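Local atomic coordinates of high affinity transport system protein p37 (Mycoplasma hyorhinis, PDB entry 3EKI), a protein that binds thiamine diphosphate outside the cell membrane as a lipoprotein of a high-affinity transport system, probably delivering it for uptake. Residues Asn81-Ala86 and Gln357-Gln362; Phe152-Glu157 and Val172-Glu177; Asn194-Trp197 and Gln203-Tyr206; Asn241-Phe246 and Asn268-Lys273. All coordinates share one frame; numbering follows the deposited sequence.

In the fold
Contacts 1 and 4 lie toward opposite ends of the elongated chain, about 52 Å apart between centres, each on the far side of the chain's centre from the other. Contact 1 is a partly buried aliphatic patch between two helices; contact 4 is a buried meeting of two phenylalanine rings in the other half. Contacts 2 and 3 sit between them, nearer the bound thiamine diphosphate, and touch each other: F152 meets Y206, and V153 N probably bonds V205 O at 2.9 Å. Contact 2 is buried and joins the turn after strand 141-152 to helix 170-184. Contact 3, on the surface, relies on hydrogen bonds instead of apolar packing.

Contact 1 (Asn81-Ala86 and Gln357-Gln362); sequences NKLKNA and QNLIVQ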
loop_
_atom_site.group_PDB
_atom_site.type_symbol
_atom_site.label_atom_id
_atom_site.label_comp_id
_atom_site.label_asym_id
_atom_site.label_seq_id
_atom_site.Cartn_x
_atom_site.Cartn_y
_atom_site.Cartn_z
ATOM N N ASN A 81 -15.435 0.093 24.672
ATOM C CA ASN A 81 -16.325 -0.370 25.764
ATOM C C ASN A 81 -17.461 0.606 25.977
ATOM O O ASN A 81 -18.556 0.238 26.413
ATOM C CB ASN A 81 -15.521 -0.646 27.036
ATOM C CG ASN A 81 -14.776 -1.959 26.932
ATOM O OD1 ASN A 81 -15.317 -3.050 26.817
ATOM N ND2 ASN A 81 -13.447 -1.895 26.931
ATOM N N LYS A 82 -17.225 1.880 25.641
ATOM C CA LYS A 82 -18.354 2.825 25.674
ATOM C C LYS A 82 -19.457 2.415 24.731
ATOM O O LYS A 82 -20.632 2.380 25.073
ATOM C CB LYS A 82 -17.819 4.229 25.373
ATOM C CG LYS A 82 -18.891 5.314 25.411
ATOM C CD LYS A 82 -18.536 6.448 24.450
ATOM C CE LYS A 82 -19.763 7.041 23.770
ATOM N NZ LYS A 82 -19.683 6.923 22.277
ATOM N N LEU A 83 -19.102 2.088 23.481
ATOM C CA LEU A 83 -20.085 1.636 22.514
ATOM C C LEU A 83 -20.789 0.363 22.942
ATOM O O LEU A 83 -22.004 0.209 22.828
ATOM C CB LEU A 83 -19.394 1.345 21.172
ATOM C CG LEU A 83 -18.855 2.513 20.378
ATOM C CD1 LEU A 83 -18.377 1.974 19.030
ATOM C CD2 LEU A 83 -19.904 3.588 20.184
ATOM N N LYS A 84 -19.956 -0.550 23.434
ATOM C CA LYS A 84 -20.419 -1.841 23.900
ATOM C C LYS A 84 -21.476 -1.675 24.994
ATOM O O LYS A 84 -22.528 -2.314 24.952
ATOM C CB LYS A 84 -19.263 -2.664 24.457
ATOM C CG LYS A 84 -19.682 -4.000 25.074
ATOM C CD LYS A 84 -18.688 -4.354 26.154
ATOM C CE LYS A 84 -19.079 -5.528 27.000
ATOM N NZ LYS A 84 -20.026 -5.124 28.050
ATOM N N ASN A 85 -21.154 -0.828 25.964
ATOM C CA ASN A 85 -22.029 -0.718 27.140
ATOM C C ASN A 85 -23.215 0.208 26.962
ATOM O O ASN A 85 -24.121 0.189 27.797
ATOM C CB ASN A 85 -21.153 -0.295 28.338
ATOM C CG ASN A 85 -20.321 -1.491 28.791
ATOM O OD1 ASN A 85 -20.848 -2.610 28.869
ATOM N ND2 ASN A 85 -19.046 -1.273 29.072
ATOM N N ALA A 86 -23.251 0.985 25.894
ATOM C CA ALA A 86 -24.370 1.853 25.578
ATOM C C ALA A 86 -25.505 1.134 24.860
ATOM O O ALA A 86 -26.505 1.786 24.584
ATOM C CB ALA A 86 -23.878 2.993 24.707
ATOM N N GLN A 357 -17.092 -7.946 16.421
ATOM C CA GLN A 357 -16.406 -7.490 15.196
ATOM C C GLN A 357 -16.942 -6.147 14.758
ATOM O O GLN A 357 -16.213 -5.195 14.463
ATOM C CB GLN A 357 -16.558 -8.521 14.068
ATOM C CG GLN A 357 -15.855 -9.843 14.232
ATOM C CD GLN A 357 -15.993 -10.698 12.986
ATOM O OE1 GLN A 357 -16.049 -10.152 11.889
ATOM N NE2 GLN A 357 -16.048 -12.005 13.133
ATOM N N ASN A 358 -18.256 -5.999 14.678
ATOM C CA ASN A 358 -18.865 -4.759 14.250
ATOM C C ASN A 358 -18.559 -3.621 15.208
ATOM O O ASN A 358 -18.362 -2.480 14.781
ATOM C CB ASN A 358 -20.380 -4.909 14.080
ATOM C CG ASN A 358 -20.741 -5.908 12.994
ATOM O OD1 ASN A 358 -19.971 -6.146 12.063
ATOM N ND2 ASN A 358 -21.905 -6.548 13.108
ATOM N N LEU A 359 -18.492 -3.852 16.520
ATOM C CA LEU A 359 -18.098 -2.798 17.462
ATOM C C LEU A 359 -16.634 -2.406 17.276
ATOM O O LEU A 359 -16.274 -1.237 17.404
ATOM C CB LEU A 359 -18.323 -3.277 18.888
ATOM C CG LEU A 359 -19.755 -3.232 19.394
ATOM C CD1 LEU A 359 -19.823 -4.120 20.634
ATOM C CD2 LEU A 359 -20.223 -1.825 19.737
ATOM N N ILE A 360 -15.798 -3.375 16.930
ATOM C CA ILE A 360 -14.378 -3.062 16.685
ATOM C C ILE A 360 -14.280 -2.235 15.407
ATOM O O ILE A 360 -13.554 -1.219 15.411
ATOM C CB ILE A 360 -13.521 -4.337 16.691
ATOM C CG1 ILE A 360 -13.391 -4.948 18.104
ATOM C CG2 ILE A 360 -12.162 -4.118 16.070
ATOM C CD1 ILE A 360 -12.806 -6.359 18.090
ATOM N N VAL A 361 -14.996 -2.602 14.366
ATOM C CA VAL A 361 -14.991 -1.771 13.138
ATOM C C VAL A 361 -15.424 -0.354 13.442
ATOM O O VAL A 361 -14.782 0.627 13.060
ATOM C CB VAL A 361 -15.852 -2.416 12.030
ATOM C CG1 VAL A 361 -16.085 -1.449 10.874
ATOM C CG2 VAL A 361 -15.218 -3.701 11.521
ATOM N N GLN A 362 -16.534 -0.160 14.166
ATOM C CA GLN A 362 -17.038 1.167 14.459
ATOM C C GLN A 362 -16.085 1.949 15.343
ATOM O O GLN A 362 -16.003 3.181 15.227
ATOM C CB GLN A 362 -18.408 1.068 15.145
ATOM C CG GLN A 362 -19.162 2.392 15.161
ATOM C CD GLN A 362 -19.449 2.876 13.745
ATOM O OE1 GLN A 362 -20.006 2.103 12.981
ATOM N NE2 GLN A 362 -19.066 4.111 13.474
#
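Helices 64-85 and 354-369 are steeply inclined, running in largely opposed directions where L83 and K84 meet L359, their local axes 9.8 Å apart and at 133° to each other. This is helix-helix packing near one end of a periplasmic-binding-protein fold, joining the last turn of an early helix to one from late in the chain. The backbones come closest at K84 and L359, whose CA atoms are 6.9 Å apart. L359 carries the contact with both ends of its fork. Its CD2 presses on L83 CB at 3.6 Å and also lies near K84 N, while CD1 reaches the K84 CA and CB, the latter at 4.1 Å. K84 therefore offers only the root of its chain. With CG anti to its own backbone N (chi1 175°), the rest leads away from L359, and its NZ donates to N85 OD1 at 2.8 Å and to the carbonyl of F93. F80, one turn before K84, also touches L359, extending the apolar strip along helix 64-85. One turn beyond L359, Q362 crosses L83 at about a right angle; its amide turns away to bond N366, and its aliphatic part does the touching, L83 CD1 resting 4.0 Å from Q362 CG.

Contact 2 (Phe152-Glu157 and Val172-Glu177); sequences FVFDKE and VKIAKE
A chi1 of 54° places F154 CG between the backbone N and the carbonyl carbon, while its CB faces helix 170-184; I174, with CG2 anti to its backbone N, sets that methyl against the phenylalanine. The motif is a type I beta turn, F152 to D155, that ends strand 141-152 of this periplasmic-binding-protein fold and packs on the helix that follows in the chain. I174 CG2 does double duty, lying 3.6 Å from F154 O and 4.1 Å from F154 CD2, and the two side chains cross at about a right angle. Within the turn, the F154 ring lies against F152, whose CB sits 3.5 Å above the ring plane and over its centre. I178 and I181, further along the helix, also touch the F154 side chain. E177 joins in through its CB, 3.8 Å from F154 CB; its chain then bends at chi2 (-84°) and the carboxylate pairs with K180. D155 puts a buried carboxylate beside the apolar patch. Its OD2 makes a salt bridge to R216, which probably helps it stay ionised, although E309 places a like charge close by. OD1, itself hydrogen-bonded elsewhere in the protein, also touches the isoleucine: D155 OD1 lies 3.7 Å from I174 CD1.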
loop_
_atom_site.group_PDB
_atom_site.type_symbol
_atom_site.label_atom_id
_atom_site.label_comp_id
_atom_site.label_asym_id
_atom_site.label_seq_id
_atom_site.Cartn_x
_atom_site.Cartn_y
_atom_site.Cartn_z
ATOM N N PHE A 152 -3.647 11.636 -2.957
ATOM C CA PHE A 152 -2.603 12.483 -3.502
ATOM C C PHE A 152 -3.234 13.604 -4.328
ATOM O O PHE A 152 -4.274 13.424 -4.979
ATOM C CB PHE A 152 -1.705 11.632 -4.384
ATOM C CG PHE A 152 -0.777 10.635 -3.739
ATOM C CD1 PHE A 152 0.179 10.972 -2.792
ATOM C CD2 PHE A 152 -0.876 9.299 -4.109
ATOM C CE1 PHE A 152 1.023 10.011 -2.262
ATOM C CE2 PHE A 152 -0.027 8.338 -3.600
ATOM C CZ PHE A 152 0.924 8.697 -2.666
ATOM N N VAL A 153 -2.593 14.772 -4.321
ATOM C CA VAL A 153 -3.118 15.865 -5.123
ATOM C C VAL A 153 -3.192 15.519 -6.607
ATOM O O VAL A 153 -4.028 16.133 -7.260
ATOM C CB VAL A 153 -2.287 17.132 -4.937
ATOM C CG1 VAL A 153 -2.516 17.595 -3.493
ATOM C CG2 VAL A 153 -0.830 16.905 -5.216
ATOM N N PHE A 154 -2.389 14.573 -7.056
ATOM C CA PHE A 154 -2.342 14.144 -8.461
ATOM C C PHE A 154 -3.182 12.907 -8.766
ATOM O O PHE A 154 -3.192 12.394 -9.903
ATOM C CB PHE A 154 -0.872 13.947 -8.841
ATOM C CG PHE A 154 -0.076 13.027 -7.934
ATOM C CD1 PHE A 154 0.803 13.530 -6.996
ATOM C CD2 PHE A 154 -0.221 11.642 -7.995
ATOM C CE1 PHE A 154 1.522 12.744 -6.111
ATOM C CE2 PHE A 154 0.501 10.843 -7.128
ATOM C CZ PHE A 154 1.370 11.367 -6.207
ATOM N N ASP A 155 -3.944 12.334 -7.833
ATOM C CA ASP A 155 -4.721 11.111 -8.098
ATOM C C ASP A 155 -5.920 11.030 -7.154
ATOM O O ASP A 155 -5.993 10.176 -6.266
ATOM C CB ASP A 155 -3.821 9.897 -7.941
ATOM C CG ASP A 155 -4.394 8.543 -8.276
ATOM O OD1 ASP A 155 -5.436 8.454 -8.967
ATOM O OD2 ASP A 155 -3.780 7.531 -7.856
ATOM N N LYS A 156 -6.897 11.912 -7.359
ATOM C CA LYS A 156 -8.067 11.982 -6.477
ATOM C C LYS A 156 -9.294 11.207 -6.977
ATOM O O LYS A 156 -10.312 11.129 -6.289
ATOM C CB LYS A 156 -8.446 13.443 -6.214
ATOM C CG LYS A 156 -7.280 14.322 -5.797
ATOM C CD LYS A 156 -7.751 15.709 -5.388
ATOM C CE LYS A 156 -6.590 16.684 -5.305
ATOM N NZ LYS A 156 -6.850 17.776 -4.324
ATOM N N GLU A 157 -9.186 10.640 -8.173
ATOM C CA GLU A 157 -10.253 9.887 -8.797
ATOM C C GLU A 157 -9.865 8.433 -9.062
ATOM O O GLU A 157 -8.936 8.079 -9.807
ATOM C CB GLU A 157 -10.652 10.562 -10.116
ATOM C CG GLU A 157 -11.857 11.467 -10.028
ATOM C CD GLU A 157 -12.045 12.371 -11.233
ATOM O OE1 GLU A 157 -11.311 12.272 -12.236
ATOM O OE2 GLU A 157 -12.955 13.228 -11.183
ATOM N N VAL A 172 -1.183 7.823 -17.890
ATOM C CA VAL A 172 -0.043 8.607 -18.332
ATOM C C VAL A 172 -0.204 10.042 -17.874
ATOM O O VAL A 172 0.785 10.680 -17.470
ATOM C CB VAL A 172 0.150 8.529 -19.860
ATOM C CG1 VAL A 172 1.257 9.474 -20.297
ATOM C CG2 VAL A 172 0.478 7.093 -20.241
ATOM N N LYS A 173 -1.417 10.554 -17.895
ATOM C CA LYS A 173 -1.685 11.907 -17.400
ATOM C C LYS A 173 -1.339 12.011 -15.918
ATOM O O LYS A 173 -0.754 13.007 -15.463
ATOM C CB LYS A 173 -3.143 12.271 -17.675
ATOM C CG LYS A 173 -3.436 12.398 -19.174
ATOM C CD LYS A 173 -4.853 12.922 -19.354
ATOM C CE LYS A 173 -5.738 11.903 -20.050
ATOM N NZ LYS A 173 -7.174 12.076 -19.693
ATOM N N ILE A 174 -1.676 11.000 -15.122
ATOM C CA ILE A 174 -1.256 11.080 -13.706
ATOM C C ILE A 174 0.250 11.092 -13.555
ATOM O O ILE A 174 0.862 11.799 -12.754
ATOM C CB ILE A 174 -1.876 9.915 -12.899
ATOM C CG1 ILE A 174 -3.401 10.004 -12.794
ATOM C CG2 ILE A 174 -1.237 9.858 -11.530
ATOM C CD1 ILE A 174 -4.119 8.715 -12.450
ATOM N N ALA A 175 0.951 10.281 -14.372
ATOM C CA ALA A 175 2.420 10.249 -14.342
ATOM C C ALA A 175 2.980 11.643 -14.662
ATOM O O ALA A 175 3.963 12.086 -14.064
ATOM C CB ALA A 175 2.963 9.193 -15.274
ATOM N N LYS A 176 2.371 12.348 -15.604
ATOM C CA LYS A 176 2.880 13.685 -15.921
ATOM C C LYS A 176 2.648 14.635 -14.757
ATOM O O LYS A 176 3.507 15.491 -14.516
ATOM C CB LYS A 176 2.255 14.153 -17.237
ATOM C CG LYS A 176 2.789 13.328 -18.403
ATOM C CD LYS A 176 2.062 13.551 -19.707
ATOM C CE LYS A 176 2.864 13.049 -20.897
ATOM N NZ LYS A 176 3.653 14.136 -21.542
ATOM N N GLU A 177 1.573 14.486 -14.016
ATOM C CA GLU A 177 1.328 15.308 -12.828
ATOM C C GLU A 177 2.327 14.986 -11.731
ATOM O O GLU A 177 2.795 15.852 -10.987
ATOM C CB GLU A 177 -0.105 15.088 -12.375
ATOM C CG GLU A 177 -1.168 15.639 -13.321
ATOM C CD GLU A 177 -1.323 17.121 -12.961
ATOM O OE1 GLU A 177 -0.586 17.946 -13.533
ATOM O OE2 GLU A 177 -2.164 17.412 -12.081
#

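Contact 3 (Asn194-Trp197 and Gln203-Tyr206); sequences NHKW and QSVY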
loop_
_atom_site.group_PDB
_atom_site.type_symbol
_atom_site.label_atom_id
_atom_site.label_comp_id
_atom_site.label_asym_id
_atom_site.label_seq_id
_atom_site.Cartn_x
_atom_site.Cartn_y
_atom_site.Cartn_z
ATOM N N ASN A 194 9.022 23.345 3.136
ATOM C CA ASN A 194 8.260 23.757 1.972
ATOM C C ASN A 194 7.493 22.599 1.346
ATOM O O ASN A 194 6.634 22.865 0.524
ATOM C CB ASN A 194 9.159 24.431 0.930
ATOM C CG ASN A 194 10.175 23.582 0.227
ATOM O OD1 ASN A 194 10.125 22.354 0.165
ATOM N ND2 ASN A 194 11.190 24.239 -0.343
ATOM N N HIS A 195 7.768 21.361 1.743
ATOM C CA HIS A 195 6.855 20.260 1.425
ATOM C C HIS A 195 6.161 19.692 2.665
ATOM O O HIS A 195 5.532 18.616 2.638
ATOM C CB HIS A 195 7.600 19.182 0.624
ATOM C CG HIS A 195 7.741 19.586 -0.824
ATOM N ND1 HIS A 195 8.608 20.582 -1.231
ATOM C CD2 HIS A 195 7.122 19.144 -1.937
ATOM C CE1 HIS A 195 8.507 20.717 -2.538
ATOM N NE2 HIS A 195 7.622 19.852 -3.014
ATOM N N LYS A 196 6.205 20.403 3.786
ATOM C CA LYS A 196 5.505 20.088 5.031
ATOM C C LYS A 196 5.706 18.651 5.510
ATOM O O LYS A 196 4.753 17.903 5.741
ATOM C CB LYS A 196 4.028 20.437 4.842
ATOM C CG LYS A 196 3.802 21.916 4.541
ATOM C CD LYS A 196 2.424 22.157 3.953
ATOM C CE LYS A 196 1.943 23.583 4.195
ATOM N NZ LYS A 196 1.116 24.079 3.052
ATOM N N TRP A 197 6.955 18.253 5.663
ATOM C CA TRP A 197 7.316 16.983 6.240
ATOM C C TRP A 197 6.859 16.973 7.703
ATOM O O TRP A 197 7.155 17.918 8.435
ATOM C CB TRP A 197 8.816 16.755 6.148
ATOM C CG TRP A 197 9.267 15.483 6.775
ATOM C CD1 TRP A 197 9.954 15.298 7.933
ATOM C CD2 TRP A 197 9.044 14.182 6.228
ATOM N NE1 TRP A 197 10.169 13.954 8.145
ATOM C CE2 TRP A 197 9.614 13.252 7.102
ATOM C CE3 TRP A 197 8.400 13.759 5.066
ATOM C CZ2 TRP A 197 9.569 11.882 6.862
ATOM C CZ3 TRP A 197 8.360 12.391 4.832
ATOM C CH2 TRP A 197 8.935 11.485 5.715
ATOM N N GLN A 203 3.283 16.428 3.623
ATOM C CA GLN A 203 1.858 16.702 3.551
ATOM C C GLN A 203 1.455 17.495 2.326
ATOM O O GLN A 203 0.300 17.407 1.921
ATOM C CB GLN A 203 1.389 17.443 4.812
ATOM C CG GLN A 203 1.747 16.702 6.098
ATOM C CD GLN A 203 1.309 17.555 7.292
ATOM O OE1 GLN A 203 0.210 17.409 7.822
ATOM N NE2 GLN A 203 2.190 18.458 7.709
ATOM N N SER A 204 2.387 18.269 1.734
ATOM C CA SER A 204 1.978 19.109 0.626
ATOM C C SER A 204 1.571 18.323 -0.606
ATOM O O SER A 204 0.996 18.925 -1.519
ATOM C CB SER A 204 3.109 20.057 0.194
ATOM O OG SER A 204 3.873 20.517 1.279
ATOM N N VAL A 205 1.882 17.028 -0.659
ATOM C CA VAL A 205 1.514 16.266 -1.863
ATOM C C VAL A 205 0.174 15.551 -1.729
ATOM O O VAL A 205 -0.263 14.788 -2.587
ATOM C CB VAL A 205 2.609 15.261 -2.253
ATOM C CG1 VAL A 205 3.851 16.006 -2.745
ATOM C CG2 VAL A 205 2.956 14.337 -1.110
ATOM N N TYR A 206 -0.558 15.820 -0.640
ATOM C CA TYR A 206 -1.844 15.221 -0.377
ATOM C C TYR A 206 -2.998 16.210 -0.268
ATOM O O TYR A 206 -2.800 17.379 0.077
ATOM C CB TYR A 206 -1.793 14.495 0.972
ATOM C CG TYR A 206 -0.819 13.365 1.087
ATOM C CD1 TYR A 206 0.513 13.538 1.401
ATOM C CD2 TYR A 206 -1.289 12.059 0.890
ATOM C CE1 TYR A 206 1.373 12.458 1.508
ATOM C CE2 TYR A 206 -0.445 10.976 0.988
ATOM C CZ TYR A 206 0.886 11.178 1.294
ATOM O OH TYR A 206 1.731 10.108 1.402
#
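K196 O takes two hydrogen bonds from Q203, one from its main chain and one from its side chain. Q203 N donates at 3.0 Å, with an N-H...O angle of 168°, and Q203 NE2 reaches K196 O at 3.3 Å. The two donors stand out of the carbonyl plane on opposite faces, and the acceptor lies in the plane of the Q203 amide; the Q203 chain, extended beyond CG, brings NE2 to the same oxygen that its backbone N holds. Next door, S204 N gives a nearly straight bond of 3.3 Å to H195 O. Together these bonds tie the 3-10 turn 203-205 to the loop before it, within the surface loop region between helix 170-184 and strand 206-207. K196 points its CB toward the other segment, where K196 CB lies 3.9 Å from Q203 NE2, before its end leads away. The H195 ring is held on its own side of the contact: ND1 donates to N194 OD1 at 2.7 Å in the ring plane, W190 stacks on it, and N194 OD1 also accepts from T191 N. Since both carbonyls are satisfied by protein donors, the surface loop is held here mainly by main-chain and amide hydrogen bonds, with the side chain of Q203 about 9 Å from the bound thiamine diphosphate.

Contact 4 (Asn241-Phe246 and Asn268-Lys273); sequences NTFRNF and NHFQNK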
loop_
_atom_site.group_PDB
_atom_site.type_symbol
_atom_site.label_atom_id
_atom_site.label_comp_id
_atom_site.label_asym_id
_atom_site.label_seq_id
_atom_site.Cartn_x
_atom_site.Cartn_y
_atom_site.Cartn_z
ATOM N N ASN A 241 11.223 -6.294 -26.242
ATOM C CA ASN A 241 12.593 -6.738 -26.084
ATOM C C ASN A 241 13.522 -5.592 -25.738
ATOM O O ASN A 241 14.301 -5.676 -24.791
ATOM C CB ASN A 241 13.051 -7.403 -27.386
ATOM C CG ASN A 241 14.458 -7.930 -27.234
ATOM O OD1 ASN A 241 14.737 -8.672 -26.287
ATOM N ND2 ASN A 241 15.354 -7.590 -28.142
ATOM N N THR A 242 13.397 -4.509 -26.483
ATOM C CA THR A 242 14.252 -3.356 -26.244
ATOM C C THR A 242 13.944 -2.696 -24.903
ATOM O O THR A 242 14.876 -2.339 -24.161
ATOM C CB THR A 242 14.099 -2.328 -27.381
ATOM O OG1 THR A 242 14.531 -2.958 -28.601
ATOM C CG2 THR A 242 14.981 -1.129 -27.103
ATOM N N PHE A 243 12.637 -2.594 -24.638
ATOM C CA PHE A 243 12.209 -1.995 -23.378
ATOM C C PHE A 243 12.730 -2.770 -22.170
ATOM O O PHE A 243 13.441 -2.286 -21.282
ATOM C CB PHE A 243 10.691 -1.903 -23.354
ATOM C CG PHE A 243 10.127 -1.221 -22.122
ATOM C CD1 PHE A 243 9.731 -1.953 -21.026
ATOM C CD2 PHE A 243 10.000 0.160 -22.095
ATOM C CE1 PHE A 243 9.197 -1.286 -19.946
ATOM C CE2 PHE A 243 9.476 0.826 -21.010
ATOM C CZ PHE A 243 9.093 0.088 -19.909
ATOM N N ARG A 244 12.392 -4.055 -22.172
ATOM C CA ARG A 244 12.816 -4.967 -21.117
ATOM C C ARG A 244 14.329 -4.972 -20.895
ATOM O O ARG A 244 14.788 -5.002 -19.753
ATOM C CB ARG A 244 12.326 -6.387 -21.413
ATOM C CG ARG A 244 12.633 -7.391 -20.314
ATOM C CD ARG A 244 13.456 -8.555 -20.842
ATOM N NE ARG A 244 12.680 -9.412 -21.734
ATOM C CZ ARG A 244 12.957 -9.596 -23.020
ATOM N NH1 ARG A 244 13.994 -8.982 -23.573
ATOM N NH2 ARG A 244 12.196 -10.395 -23.757
ATOM N N ASN A 245 15.105 -4.950 -21.977
ATOM C CA ASN A 245 16.552 -5.042 -21.851
ATOM C C ASN A 245 17.179 -3.803 -21.217
ATOM O O ASN A 245 18.352 -3.853 -20.859
ATOM C CB ASN A 245 17.178 -5.305 -23.217
ATOM C CG ASN A 245 16.924 -6.739 -23.677
ATOM O OD1 ASN A 245 16.508 -7.604 -22.918
ATOM N ND2 ASN A 245 17.170 -7.013 -24.943
ATOM N N PHE A 246 16.425 -2.721 -21.033
ATOM C CA PHE A 246 16.933 -1.578 -20.273
ATOM C C PHE A 246 17.061 -1.926 -18.794
ATOM O O PHE A 246 17.725 -1.220 -18.033
ATOM C CB PHE A 246 16.059 -0.336 -20.471
ATOM C CG PHE A 246 16.363 0.360 -21.801
ATOM C CD1 PHE A 246 17.544 1.077 -21.914
ATOM C CD2 PHE A 246 15.481 0.280 -22.853
ATOM C CE1 PHE A 246 17.827 1.729 -23.109
ATOM C CE2 PHE A 246 15.755 0.928 -24.041
ATOM C CZ PHE A 246 16.925 1.635 -24.149
ATOM N N ASN A 268 -0.826 -5.338 -21.021
ATOM C CA ASN A 268 -1.856 -4.642 -21.761
ATOM C C ASN A 268 -1.254 -3.720 -22.824
ATOM O O ASN A 268 -1.890 -3.468 -23.850
ATOM C CB ASN A 268 -2.758 -3.841 -20.825
ATOM C CG ASN A 268 -3.640 -4.786 -20.008
ATOM O OD1 ASN A 268 -3.708 -5.978 -20.318
ATOM N ND2 ASN A 268 -4.291 -4.274 -18.977
ATOM N N HIS A 269 -0.047 -3.224 -22.573
ATOM C CA HIS A 269 0.622 -2.324 -23.506
ATOM C C HIS A 269 1.355 -3.099 -24.595
ATOM O O HIS A 269 1.094 -2.915 -25.784
ATOM C CB HIS A 269 1.598 -1.411 -22.763
ATOM C CG HIS A 269 2.117 -0.279 -23.593
ATOM N ND1 HIS A 269 1.312 0.745 -24.043
ATOM C CD2 HIS A 269 3.361 -0.010 -24.057
ATOM C CE1 HIS A 269 2.037 1.596 -24.747
ATOM N NE2 HIS A 269 3.284 1.161 -24.771
ATOM N N PHE A 270 2.273 -3.965 -24.181
ATOM C CA PHE A 270 3.051 -4.764 -25.121
ATOM C C PHE A 270 2.359 -6.086 -25.433
ATOM O O PHE A 270 2.966 -7.153 -25.341
ATOM C CB PHE A 270 4.455 -5.024 -24.570
ATOM C CG PHE A 270 5.232 -3.773 -24.275
ATOM C CD1 PHE A 270 6.033 -3.194 -25.245
ATOM C CD2 PHE A 270 5.161 -3.175 -23.028
ATOM C CE1 PHE A 270 6.749 -2.043 -24.977
ATOM C CE2 PHE A 270 5.875 -2.024 -22.754
ATOM C CZ PHE A 270 6.669 -1.457 -23.730
ATOM N N GLN A 271 1.084 -6.010 -25.803
ATOM C CA GLN A 271 0.316 -7.198 -26.134
ATOM C C GLN A 271 1.104 -8.088 -27.099
ATOM O O GLN A 271 1.853 -7.548 -27.911
ATOM C CB GLN A 271 -0.992 -6.901 -26.831
ATOM C CG GLN A 271 -1.905 -5.829 -26.287
ATOM C CD GLN A 271 -3.053 -5.641 -27.281
ATOM O OE1 GLN A 271 -4.019 -6.403 -27.292
ATOM N NE2 GLN A 271 -2.894 -4.617 -28.110
ATOM N N ASN A 272 0.891 -9.359 -26.928
ATOM C CA ASN A 272 1.431 -10.524 -27.606
ATOM C C ASN A 272 2.902 -10.695 -27.318
ATOM O O ASN A 272 3.519 -11.728 -27.616
ATOM C CB ASN A 272 1.059 -10.455 -29.102
ATOM C CG ASN A 272 -0.429 -10.149 -29.262
ATOM O OD1 ASN A 272 -1.290 -10.631 -28.509
ATOM N ND2 ASN A 272 -0.811 -9.334 -30.244
ATOM N N LYS A 273 3.588 -9.746 -26.664
ATOM C CA LYS A 273 5.037 -9.935 -26.638
ATOM C C LYS A 273 5.552 -10.852 -25.541
ATOM O O LYS A 273 6.698 -11.299 -25.684
ATOM C CB LYS A 273 5.736 -8.574 -26.495
ATOM C CG LYS A 273 5.413 -7.581 -27.591
ATOM C CD LYS A 273 5.838 -8.052 -28.962
ATOM C CE LYS A 273 6.127 -6.886 -29.887
ATOM N NZ LYS A 273 4.899 -6.200 -30.376
#
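F270 points the far end of its ring at F243, setting CZ over one face of the F243 ring, 3.8 Å above the plane and displaced toward the rim. The nearest atom beneath is F243 CG, and CZ also lies 4.0 Å from F243 CD2. The centroids are 5.1 Å apart and the planes meet at 38°, so the rings meet obliquely. As whole side chains the two cross at about a right angle. F243 reaches the meeting point with CG anti to the backbone N (chi1 -177°), out from helix 240-245 toward the other segment. F270 comes from the chain that leaves helix 256-269: it is the first residue to depart from helical angles, sits at the centre of an inverse gamma turn and begins a type II turn closed by K273 N to F270 O. The contact thus joins a short helix to a helix end in the half of this periplasmic-binding-protein fold built on the mixed sheet, where I304 of strand 304-308 and I231 of helix 225-236 also touch F243. W235 and W240 add rings around F270, and H269 CD2 lies over one of its faces. Beside F243, R244 turns its guanidinium back along its own helix. Its NH1 donates to N241 OD1 at 2.8 Å and to N245 OD1 at 2.9 Å, while NE makes a salt bridge to D280.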